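Local structure of D-glyceraldehyde dehydrogenase (NADP(+)) (Thermoplasma acidophilum, 5IZD) at residues K77-A80 and E81-I85; G459-Y462 and G463-Y467. The protein oxidises D-glyceraldehyde to glycerate with NADP(+) as hydride acceptor, a step of the non-phosphorylated Entner-Doudoroff pathway. All coordinates share one frame; numbering follows the deposited sequence.

In the fold
Both contacts are local (i to i+3 and i to i+4) and sit on helices of one aldehyde dehydrogenase chain, well apart: their centres lie 28 Å from each other and their nearest atoms about 18 Å. Contact 1 opens helix 79-90, near the cofactor-binding part of the chain; the side chain of L82 is about 11 Å from that of P173 and about 12 Å from that of T146, residues that probably bind NADP(+), as in related enzymes. Contact 2, on the short helix 460-465, lies closer to the chain centre, about 14 Å against 21 Å. There E466 pairs with K243, which probably also binds NADP(+), while K461 and Y462 face a second subunit of the homotetramer.

Contact 1 (K77-A80 and E81-I85); sequences KNRA and ELENI
R79 and E83, four residues apart, form an i to i+4 salt bridge on the first turn of helix 79-90, just after N78 breaks from the helix before it. From CB the arginine chain passes through CG, which sits between the backbone N and the carbonyl carbon (chi1 61°), and R79 CD lies 4.0 Å from E83 OE2. A bend at chi3 then turns the guanidinium side-on to the carboxylate. R79 NE donates to E83 OE2 at 2.9 Å and R79 NH1 to the same oxygen at 2.8 Å. E83 OE2 accepts both bonds and lies almost in the guanidinium plane, though the carboxylate plane is turned 63° from it. The remaining nitrogen, NH2, reaches D102 on helix 94-112; arginine suits the place because it can serve two acids at once. L82, next to E83 in sequence, packs on V101 of helix 94-112 and on W183 of helix 178-190.

The backbone sets this spacing: E83 N donates to R79 O at 3.1 Å and N84 N to A80 O at 3.0 Å. Before them, E81 N donates to N78 O. The side chains of N78 and E81 run side by side, with N78 ND2 turned back to L74 O and E81 OE1 accepting from W183 NE1. One water links the pair, donating to N78 OD1 at 2.7 Å and to E81 OE2 at 3.1 Å.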
loop_
_atom_site.group_PDB
_atom_site.type_symbol
_atom_site.label_atom_id
_atom_site.label_comp_id
_atom_site.label_asym_id
_atom_site.label_seq_id
_atom_site.Cartn_x
_atom_site.Cartn_y
_atom_site.Cartn_z
ATOM N N LYS A 77 -11.131 20.708 25.922
ATOM C CA LYS A 77 -11.163 21.498 27.145
ATOM C C LYS A 77 -12.505 22.242 27.314
ATOM O O LYS A 77 -13.009 22.366 28.412
ATOM C CB LYS A 77 -9.998 22.519 27.142
ATOM N N ASN A 78 -13.079 22.690 26.202
ATOM C CA ASN A 78 -14.273 23.535 26.188
ATOM C C ASN A 78 -15.477 22.864 25.561
ATOM O O ASN A 78 -16.395 23.557 25.116
ATOM C CB ASN A 78 -13.921 24.752 25.366
ATOM C CG ASN A 78 -12.841 25.576 26.001
ATOM O OD1 ASN A 78 -13.132 26.329 26.898
ATOM N ND2 ASN A 78 -11.591 25.438 25.537
ATOM N N ARG A 79 -15.436 21.533 25.490
ATOM C CA ARG A 79 -16.443 20.694 24.828
ATOM C C ARG A 79 -17.878 20.994 25.151
ATOM O O ARG A 79 -18.702 21.020 24.294
ATOM C CB ARG A 79 -16.152 19.202 24.929
ATOM C CG ARG A 79 -16.091 18.603 26.303
ATOM C CD ARG A 79 -15.928 17.102 26.228
ATOM N NE ARG A 79 -17.065 16.506 25.597
ATOM C CZ ARG A 79 -17.086 15.349 24.975
ATOM N NH1 ARG A 79 -18.210 14.926 24.468
ATOM N NH2 ARG A 79 -15.999 14.610 24.866
ATOM N N ALA A 80 -18.140 21.228 26.413
ATOM C CA ALA A 80 -19.461 21.622 26.877
ATOM C C ALA A 80 -20.115 22.741 26.048
ATOM O O ALA A 80 -21.302 22.661 25.756
ATOM C CB ALA A 80 -19.405 22.059 28.354
ATOM N N GLU A 81 -19.356 23.761 25.669
ATOM C CA GLU A 81 -19.905 24.859 24.872
ATOM C C GLU A 81 -20.426 24.344 23.503
ATOM O O GLU A 81 -21.498 24.724 23.012
ATOM C CB GLU A 81 -18.852 25.947 24.667
ATOM C CG GLU A 81 -18.433 26.692 25.942
ATOM C CD GLU A 81 -17.293 27.684 25.637
ATOM O OE1 GLU A 81 -16.888 27.797 24.442
ATOM O OE2 GLU A 81 -16.750 28.309 26.556
ATOM N N LEU A 82 -19.724 23.405 22.926
ATOM C CA LEU A 82 -20.149 22.861 21.659
ATOM C C LEU A 82 -21.365 21.943 21.774
ATOM O O LEU A 82 -22.243 21.995 20.928
ATOM C CB LEU A 82 -18.987 22.109 20.990
ATOM C CG LEU A 82 -19.381 21.556 19.632
ATOM C CD1 LEU A 82 -19.838 22.646 18.673
ATOM C CD2 LEU A 82 -18.186 20.833 19.040
ATOM N N GLU A 83 -21.425 21.184 22.842
ATOM C CA GLU A 83 -22.521 20.303 23.148
ATOM C C GLU A 83 -23.812 21.128 23.256
ATOM O O GLU A 83 -24.821 20.799 22.713
ATOM C CB GLU A 83 -22.212 19.562 24.432
ATOM C CG GLU A 83 -21.297 18.353 24.233
ATOM C CD GLU A 83 -20.753 17.765 25.510
ATOM O OE1 GLU A 83 -21.173 18.128 26.610
ATOM O OE2 GLU A 83 -19.885 16.917 25.433
ATOM N N ASN A 84 -23.726 22.231 23.967
ATOM C CA ASN A 84 -24.816 23.164 24.102
ATOM C C ASN A 84 -25.303 23.785 22.796
ATOM O O ASN A 84 -26.498 23.868 22.560
ATOM C CB ASN A 84 -24.458 24.251 25.136
ATOM C CG ASN A 84 -24.309 23.682 26.543
ATOM O OD1 ASN A 84 -24.866 22.617 26.868
ATOM N ND2 ASN A 84 -23.558 24.371 27.384
ATOM N N ILE A 85 -24.387 24.213 21.954
ATOM C CA ILE A 85 -24.763 24.798 20.660
ATOM C C ILE A 85 -25.538 23.785 19.796
ATOM O O ILE A 85 -26.579 24.118 19.219
ATOM C CB ILE A 85 -23.516 25.256 19.899
ATOM C CG1 ILE A 85 -22.965 26.501 20.615
ATOM C CG2 ILE A 85 -23.836 25.531 18.443
ATOM C CD1 ILE A 85 -21.542 26.831 20.254
HETATM O O HOH W 1 -15.440 26.215 28.354
#

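Contact 2 (G459-Y462 and G463-Y467); sequences GSKY and GISEY
I464 N meets S460 O at 3.2 Å in a nearly straight bond (172°), the regular i to i+4 link of the short helix 460-465, whereas G463 N makes weak, bent bonds to G459 O and S460 O. Glycine suits position 463, since a CB there would run into G459 N, and G459 has a positive phi (94°) at which a side chain would press on the preceding carbonyl. At the start of the turn, S460 OG donates to G459 O at 2.7 Å, in the carbonyl plane and on a lone pair, and accepts from Y462 N at 3.0 Å, closing an ST turn. An alanine at this serine's place is likely to leave Y462 N without its acceptor and G459 O without its in-plane donor.

One turn on, S465 OG stands beside its own backbone N (chi1 -62°), from where it donates to K461 O at 2.7 Å. S465 N reaches that oxygen too, at 3.0 Å, but from the opposite face of the carbonyl plane. The I464 CG2 methyl lies against K461 O at 3.3 Å, a van der Waals contact, and also packs on P161 and L164.

K461 NZ and Y462 OH both go to E121 of a second subunit; E466 forms a salt bridge to K243 and hydrogen-bonds Y446. Serine hydroxyls thus serve backbone atoms of the turn and its start, while longer polar side chains reach beyond it.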
loop_
_atom_site.group_PDB
_atom_site.type_symbol
_atom_site.label_atom_id
_atom_site.label_comp_id
_atom_site.label_asym_id
_atom_site.label_seq_id
_atom_site.Cartn_x
_atom_site.Cartn_y
_atom_site.Cartn_z
ATOM N N GLY A 459 -12.827 9.106 5.121
ATOM C CA GLY A 459 -12.353 8.202 6.099
ATOM C C GLY A 459 -11.427 7.163 5.533
ATOM O O GLY A 459 -11.454 6.843 4.345
ATOM N N SER A 460 -10.635 6.582 6.415
ATOM C CA SER A 460 -9.562 5.653 6.059
ATOM C C SER A 460 -8.407 6.338 5.345
ATOM O O SER A 460 -8.455 7.492 4.968
ATOM C CB SER A 460 -10.070 4.424 5.248
ATOM O OG SER A 460 -10.053 4.634 3.827
ATOM N N LYS A 461 -7.345 5.575 5.154
ATOM C CA LYS A 461 -6.253 5.976 4.252
ATOM C C LYS A 461 -6.775 6.510 2.916
ATOM O O LYS A 461 -6.279 7.506 2.397
ATOM C CB LYS A 461 -5.350 4.747 3.968
ATOM C CG LYS A 461 -4.083 5.012 3.126
ATOM C CD LYS A 461 -3.276 3.719 2.790
ATOM C CE LYS A 461 -4.177 2.498 2.685
ATOM N NZ LYS A 461 -3.458 1.219 2.306
ATOM N N TYR A 462 -7.751 5.819 2.348
ATOM C CA TYR A 462 -8.251 6.210 1.057
ATOM C C TYR A 462 -8.999 7.545 1.115
ATOM O O TYR A 462 -8.975 8.282 0.167
ATOM C CB TYR A 462 -9.173 5.124 0.474
ATOM C CG TYR A 462 -8.411 3.827 0.187
ATOM C CD1 TYR A 462 -7.652 3.679 -0.962
ATOM C CD2 TYR A 462 -8.457 2.766 1.071
ATOM C CE1 TYR A 462 -6.882 2.472 -1.196
ATOM C CE2 TYR A 462 -7.737 1.579 0.834
ATOM C CZ TYR A 462 -6.950 1.442 -0.289
ATOM O OH TYR A 462 -6.285 0.211 -0.528
ATOM N N GLY A 463 -9.707 7.804 2.193
ATOM C CA GLY A 463 -10.476 9.069 2.347
ATOM C C GLY A 463 -9.586 10.297 2.448
ATOM O O GLY A 463 -9.757 11.260 1.716
ATOM N N ILE A 464 -8.607 10.243 3.315
ATOM C CA ILE A 464 -7.672 11.316 3.450
ATOM C C ILE A 464 -6.886 11.467 2.132
ATOM O O ILE A 464 -6.663 12.570 1.699
ATOM C CB ILE A 464 -6.805 11.190 4.715
ATOM C CG1 ILE A 464 -5.922 12.419 4.895
ATOM C CG2 ILE A 464 -6.007 9.900 4.720
ATOM C CD1 ILE A 464 -5.302 12.586 6.250
ATOM N N SER A 465 -6.535 10.353 1.480
ATOM C CA SER A 465 -5.823 10.397 0.175
ATOM C C SER A 465 -6.635 11.095 -0.945
ATOM O O SER A 465 -6.054 11.595 -1.877
ATOM C CB SER A 465 -5.311 8.992 -0.236
ATOM O OG SER A 465 -4.403 8.582 0.758
ATOM N N GLU A 466 -7.963 11.279 -0.753
ATOM C CA GLU A 466 -8.777 12.016 -1.716
ATOM C C GLU A 466 -8.389 13.478 -1.764
ATOM O O GLU A 466 -8.694 14.152 -2.756
ATOM C CB GLU A 466 -10.300 11.913 -1.445
ATOM C CG GLU A 466 -10.891 10.496 -1.522
ATOM C CD GLU A 466 -10.926 9.830 -2.917
ATOM O OE1 GLU A 466 -10.391 10.368 -3.928
ATOM O OE2 GLU A 466 -11.516 8.718 -2.992
ATOM N N TYR A 467 -7.731 13.970 -0.723
ATOM C CA TYR A 467 -7.297 15.378 -0.685
ATOM C C TYR A 467 -5.859 15.636 -1.187
ATOM O O TYR A 467 -5.345 16.775 -1.144
ATOM C CB TYR A 467 -7.438 15.892 0.746
ATOM C CG TYR A 467 -8.878 15.947 1.230
ATOM C CD1 TYR A 467 -9.658 17.078 1.004
ATOM C CD2 TYR A 467 -9.473 14.868 1.923
ATOM C CE1 TYR A 467 -10.977 17.164 1.483
ATOM C CE2 TYR A 467 -10.798 14.940 2.381
ATOM C CZ TYR A 467 -11.535 16.092 2.176
ATOM O OH TYR A 467 -12.846 16.160 2.595
#